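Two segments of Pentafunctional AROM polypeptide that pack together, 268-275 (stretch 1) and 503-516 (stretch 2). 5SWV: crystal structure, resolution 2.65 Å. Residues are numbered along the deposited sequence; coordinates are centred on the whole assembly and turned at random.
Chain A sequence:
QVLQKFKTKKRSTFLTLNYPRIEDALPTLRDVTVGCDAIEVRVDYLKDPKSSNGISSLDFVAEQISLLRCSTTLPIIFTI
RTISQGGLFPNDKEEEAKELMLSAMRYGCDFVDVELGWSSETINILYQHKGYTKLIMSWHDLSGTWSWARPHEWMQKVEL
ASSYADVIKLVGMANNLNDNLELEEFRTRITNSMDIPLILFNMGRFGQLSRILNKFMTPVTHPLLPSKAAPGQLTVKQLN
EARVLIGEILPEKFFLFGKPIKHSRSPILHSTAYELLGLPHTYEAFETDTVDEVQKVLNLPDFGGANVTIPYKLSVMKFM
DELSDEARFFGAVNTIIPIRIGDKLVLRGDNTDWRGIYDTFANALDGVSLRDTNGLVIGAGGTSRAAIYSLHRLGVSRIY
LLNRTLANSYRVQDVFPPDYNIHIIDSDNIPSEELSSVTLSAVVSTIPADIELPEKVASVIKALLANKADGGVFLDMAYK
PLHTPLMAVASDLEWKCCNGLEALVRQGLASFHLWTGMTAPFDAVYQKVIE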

# COMPACT_ATOMS: atom_id res chain seq x y z
N ILE A 268 -18.58 -4.16 9.98
CA ILE A 268 -18.88 -2.85 9.37
C ILE A 268 -17.65 -2.37 8.60
O ILE A 268 -17.78 -1.84 7.50
CB ILE A 268 -19.31 -1.76 10.38
CG1 ILE A 268 -20.38 -2.29 11.36
CG2 ILE A 268 -19.88 -0.54 9.64
CD1 ILE A 268 -20.99 -1.25 12.29
N LEU A 269 -16.48 -2.59 9.19
CA LEU A 269 -15.22 -2.13 8.60
C LEU A 269 -14.99 -2.77 7.24
O LEU A 269 -14.80 -2.06 6.24
CB LEU A 269 -14.04 -2.34 9.56
CG LEU A 269 -12.60 -2.70 9.16
CD1 LEU A 269 -11.94 -1.94 8.03
CD2 LEU A 269 -11.73 -2.55 10.41
N HIS A 270 -15.06 -4.09 7.18
CA HIS A 270 -14.84 -4.79 5.92
C HIS A 270 -16.00 -4.65 4.92
O HIS A 270 -15.75 -4.53 3.72
CB HIS A 270 -14.50 -6.25 6.20
CG HIS A 270 -13.19 -6.43 6.89
ND1 HIS A 270 -12.02 -6.68 6.22
CD2 HIS A 270 -12.86 -6.38 8.20
CE1 HIS A 270 -11.02 -6.78 7.08
NE2 HIS A 270 -11.51 -6.60 8.29
N SER A 271 -17.24 -4.63 5.41
CA SER A 271 -18.44 -4.35 4.57
C SER A 271 -18.28 -3.05 3.83
O SER A 271 -18.50 -3.00 2.62
CB SER A 271 -19.72 -4.21 5.42
OG SER A 271 -20.15 -5.46 5.93
N THR A 272 -17.88 -2.02 4.57
CA THR A 272 -17.61 -0.70 4.00
C THR A 272 -16.51 -0.78 2.96
O THR A 272 -16.65 -0.22 1.89
CB THR A 272 -17.25 0.33 5.08
OG1 THR A 272 -18.30 0.37 6.04
CG2 THR A 272 -17.08 1.70 4.49
N ALA A 273 -15.43 -1.49 3.24
CA ALA A 273 -14.34 -1.59 2.27
C ALA A 273 -14.79 -2.21 0.92
O ALA A 273 -14.39 -1.71 -0.14
CB ALA A 273 -13.18 -2.38 2.85
N TYR A 274 -15.62 -3.25 0.97
CA TYR A 274 -16.13 -3.89 -0.25
C TYR A 274 -16.92 -2.91 -1.10
O TYR A 274 -16.78 -2.84 -2.33
CB TYR A 274 -17.03 -5.10 0.06
CG TYR A 274 -16.45 -6.14 0.99
CD1 TYR A 274 -15.12 -6.55 0.89
CD2 TYR A 274 -17.24 -6.72 1.98
CE1 TYR A 274 -14.59 -7.48 1.75
CE2 TYR A 274 -16.72 -7.66 2.84
CZ TYR A 274 -15.39 -8.03 2.72
OH TYR A 274 -14.86 -8.99 3.57
N GLU A 275 -17.76 -2.14 -0.41
CA GLU A 275 -18.66 -1.18 -1.02
C GLU A 275 -17.89 -0.07 -1.72
O GLU A 275 -18.24 0.30 -2.82
CB GLU A 275 -19.54 -0.59 0.05
CG GLU A 275 -20.78 0.12 -0.47
CD GLU A 275 -21.34 1.14 0.52
OE1 GLU A 275 -21.00 1.10 1.74
OE2 GLU A 275 -22.14 1.99 0.06
N ALA A 503 -5.78 2.60 15.27
CA ALA A 503 -4.94 1.42 15.08
C ALA A 503 -5.74 0.17 14.76
O ALA A 503 -5.36 -0.57 13.87
CB ALA A 503 -4.08 1.16 16.30
N LEU A 504 -6.83 -0.04 15.48
CA LEU A 504 -7.74 -1.17 15.21
C LEU A 504 -8.24 -1.15 13.77
O LEU A 504 -8.30 -2.19 13.11
CB LEU A 504 -8.96 -1.16 16.15
CG LEU A 504 -9.78 -2.48 16.25
CD1 LEU A 504 -10.34 -2.56 17.67
CD2 LEU A 504 -10.91 -2.72 15.21
N VAL A 505 -8.60 0.03 13.29
CA VAL A 505 -9.08 0.17 11.93
C VAL A 505 -8.00 -0.18 10.92
O VAL A 505 -8.28 -0.87 9.94
CB VAL A 505 -9.64 1.58 11.66
CG1 VAL A 505 -9.81 1.85 10.17
CG2 VAL A 505 -10.97 1.73 12.38
N ARG A 506 -6.78 0.28 11.16
CA ARG A 506 -5.67 -0.02 10.26
C ARG A 506 -5.21 -1.49 10.28
O ARG A 506 -4.67 -1.95 9.28
CB ARG A 506 -4.51 0.95 10.50
CG ARG A 506 -4.87 2.41 10.23
CD ARG A 506 -3.64 3.31 10.13
NE ARG A 506 -3.92 4.76 10.12
CZ ARG A 506 -4.22 5.50 9.04
NH1 ARG A 506 -4.33 4.98 7.83
NH2 ARG A 506 -4.43 6.80 9.19
N GLN A 507 -5.43 -2.21 11.39
CA GLN A 507 -5.20 -3.68 11.44
C GLN A 507 -6.09 -4.41 10.48
O GLN A 507 -5.63 -5.27 9.73
CB GLN A 507 -5.51 -4.28 12.81
CG GLN A 507 -4.49 -3.95 13.87
CD GLN A 507 -4.97 -4.30 15.26
OE1 GLN A 507 -5.97 -5.03 15.41
NE2 GLN A 507 -4.27 -3.79 16.30
N GLY A 508 -7.38 -4.08 10.56
CA GLY A 508 -8.38 -4.58 9.64
C GLY A 508 -8.06 -4.26 8.20
O GLY A 508 -8.20 -5.13 7.35
N LEU A 509 -7.62 -3.04 7.92
CA LEU A 509 -7.30 -2.64 6.54
C LEU A 509 -6.10 -3.40 5.97
O LEU A 509 -6.12 -3.82 4.82
CB LEU A 509 -7.09 -1.12 6.44
CG LEU A 509 -8.35 -0.27 6.68
CD1 LEU A 509 -8.01 1.20 6.84
CD2 LEU A 509 -9.35 -0.44 5.55
N ALA A 510 -5.09 -3.62 6.80
CA ALA A 510 -3.98 -4.49 6.44
C ALA A 510 -4.43 -5.93 6.11
O ALA A 510 -3.95 -6.54 5.16
CB ALA A 510 -2.96 -4.51 7.57
N SER A 511 -5.35 -6.46 6.91
CA SER A 511 -5.89 -7.79 6.66
C SER A 511 -6.62 -7.80 5.32
O SER A 511 -6.43 -8.72 4.51
CB SER A 511 -6.82 -8.22 7.78
OG SER A 511 -6.12 -8.32 9.00
N PHE A 512 -7.41 -6.77 5.10
CA PHE A 512 -8.14 -6.58 3.84
C PHE A 512 -7.22 -6.54 2.62
O PHE A 512 -7.52 -7.15 1.58
CB PHE A 512 -9.01 -5.30 3.90
CG PHE A 512 -9.72 -4.99 2.62
CD1 PHE A 512 -10.97 -5.54 2.34
CD2 PHE A 512 -9.14 -4.13 1.67
CE1 PHE A 512 -11.64 -5.24 1.16
CE2 PHE A 512 -9.80 -3.83 0.48
CZ PHE A 512 -11.05 -4.39 0.22
N HIS A 513 -6.10 -5.83 2.75
CA HIS A 513 -5.09 -5.76 1.69
C HIS A 513 -4.47 -7.14 1.46
O HIS A 513 -4.35 -7.59 0.32
CB HIS A 513 -4.05 -4.67 2.01
CG HIS A 513 -2.94 -4.55 1.00
ND1 HIS A 513 -1.61 -4.54 1.37
CD2 HIS A 513 -2.96 -4.40 -0.34
CE1 HIS A 513 -0.86 -4.40 0.29
NE2 HIS A 513 -1.65 -4.32 -0.76
N LEU A 514 -4.12 -7.85 2.52
CA LEU A 514 -3.54 -9.19 2.36
C LEU A 514 -4.52 -10.14 1.67
O LEU A 514 -4.10 -11.02 0.95
CB LEU A 514 -3.08 -9.78 3.71
CG LEU A 514 -1.90 -9.06 4.36
CD1 LEU A 514 -1.95 -9.30 5.87
CD2 LEU A 514 -0.56 -9.48 3.76
N TRP A 515 -5.82 -9.95 1.88
CA TRP A 515 -6.82 -10.80 1.23
C TRP A 515 -7.16 -10.45 -0.20
O TRP A 515 -7.16 -11.32 -1.04
CB TRP A 515 -8.11 -10.82 2.03
CG TRP A 515 -8.02 -11.60 3.28
CD1 TRP A 515 -7.38 -12.80 3.47
CD2 TRP A 515 -8.63 -11.28 4.52
NE1 TRP A 515 -7.55 -13.23 4.76
CE2 TRP A 515 -8.32 -12.32 5.43
CE3 TRP A 515 -9.41 -10.20 4.97
CZ2 TRP A 515 -8.77 -12.32 6.74
CZ3 TRP A 515 -9.85 -10.20 6.28
CH2 TRP A 515 -9.53 -11.25 7.15
N THR A 516 -7.46 -9.18 -0.47
CA THR A 516 -7.99 -8.74 -1.78
C THR A 516 -6.92 -8.23 -2.74
O THR A 516 -7.20 -7.99 -3.91
CB THR A 516 -9.02 -7.60 -1.60
OG1 THR A 516 -8.36 -6.41 -1.15
CG2 THR A 516 -10.07 -8.00 -0.60

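The most telling position in this contact is one without a side chain. Gly508 lies where its helix faces Leu269, and the CA atoms of the two residues are 7.3 Å apart. A CB built on Gly508 with ideal geometry would point toward the other helix and fall 2.5 Å from Leu269 CD2, a clash. The bare backbone instead leaves a hollow, and Leu269 fills it.

Leu269 is a knob in the classical sense, its side chain sitting among Leu504, Val505, Gly508 and Leu509. Leu269 CD2 lies 4.0 Å from Gly508 CA and 3.9 Å from Val505 O, and Leu269 CD1 is 3.9 Å from Leu509 CD2. The CA-to-CB bond of Leu509 points away from the partner helix, yet its m, t rotamer brings the end of the side chain back to wall the hole. Leu269 itself has a chi1 of 146°, between the usual wells.

One turn further along, the packing becomes aromatic. Phe512 points toward stretch 1 with chi1 in t and offers one ring face to Ala273. The methyl carbon Ala273 CB lies 3.9 Å from the centroid of the Phe512 ring and 20° off its normal, a CH-pi contact over the face. Tyr274 approaches the edge of the same ring, with Tyr274 CD1 3.7 Å from Phe512 CE1, so the Phe512 ring takes Ala273 over a face and Tyr274 at its edge, where His270 ND1 also lies.

His270 sets out sideways, but its m rotamer carries the imidazole in toward stretch 2. There His270 CE1 comes within 3.3 Å of Gly508 O, an oxygen that already accepts the helical hydrogen bond from Phe512 N at 2.9 Å. The same His270 CE1 is 3.7 Å from Trp515 CZ3, at the edge of the indole; the imidazole and the six-membered ring of Trp515 are oblique, their planes at 54° and centroids 5.8 Å apart. His270 ND1 also lies 4.0 Å from Phe512 CB.

No hydrogen bond crosses between the stretches. Some side-chain polar groups bond within their own helix: Thr272 OG1 donates to Ile268 O at 2.7 Å and Thr516 OG1 to Phe512 O at 3.0 Å; Ser511 OG and Trp515 NE1 are satisfied elsewhere in the structure. The helices cross at -51° with their axes 10.2 Å apart at closest approach, burying 406 Å² in all. The rule to read here is complementarity of size: a leucine set against a glycine, and an alanine set against a phenylalanine face.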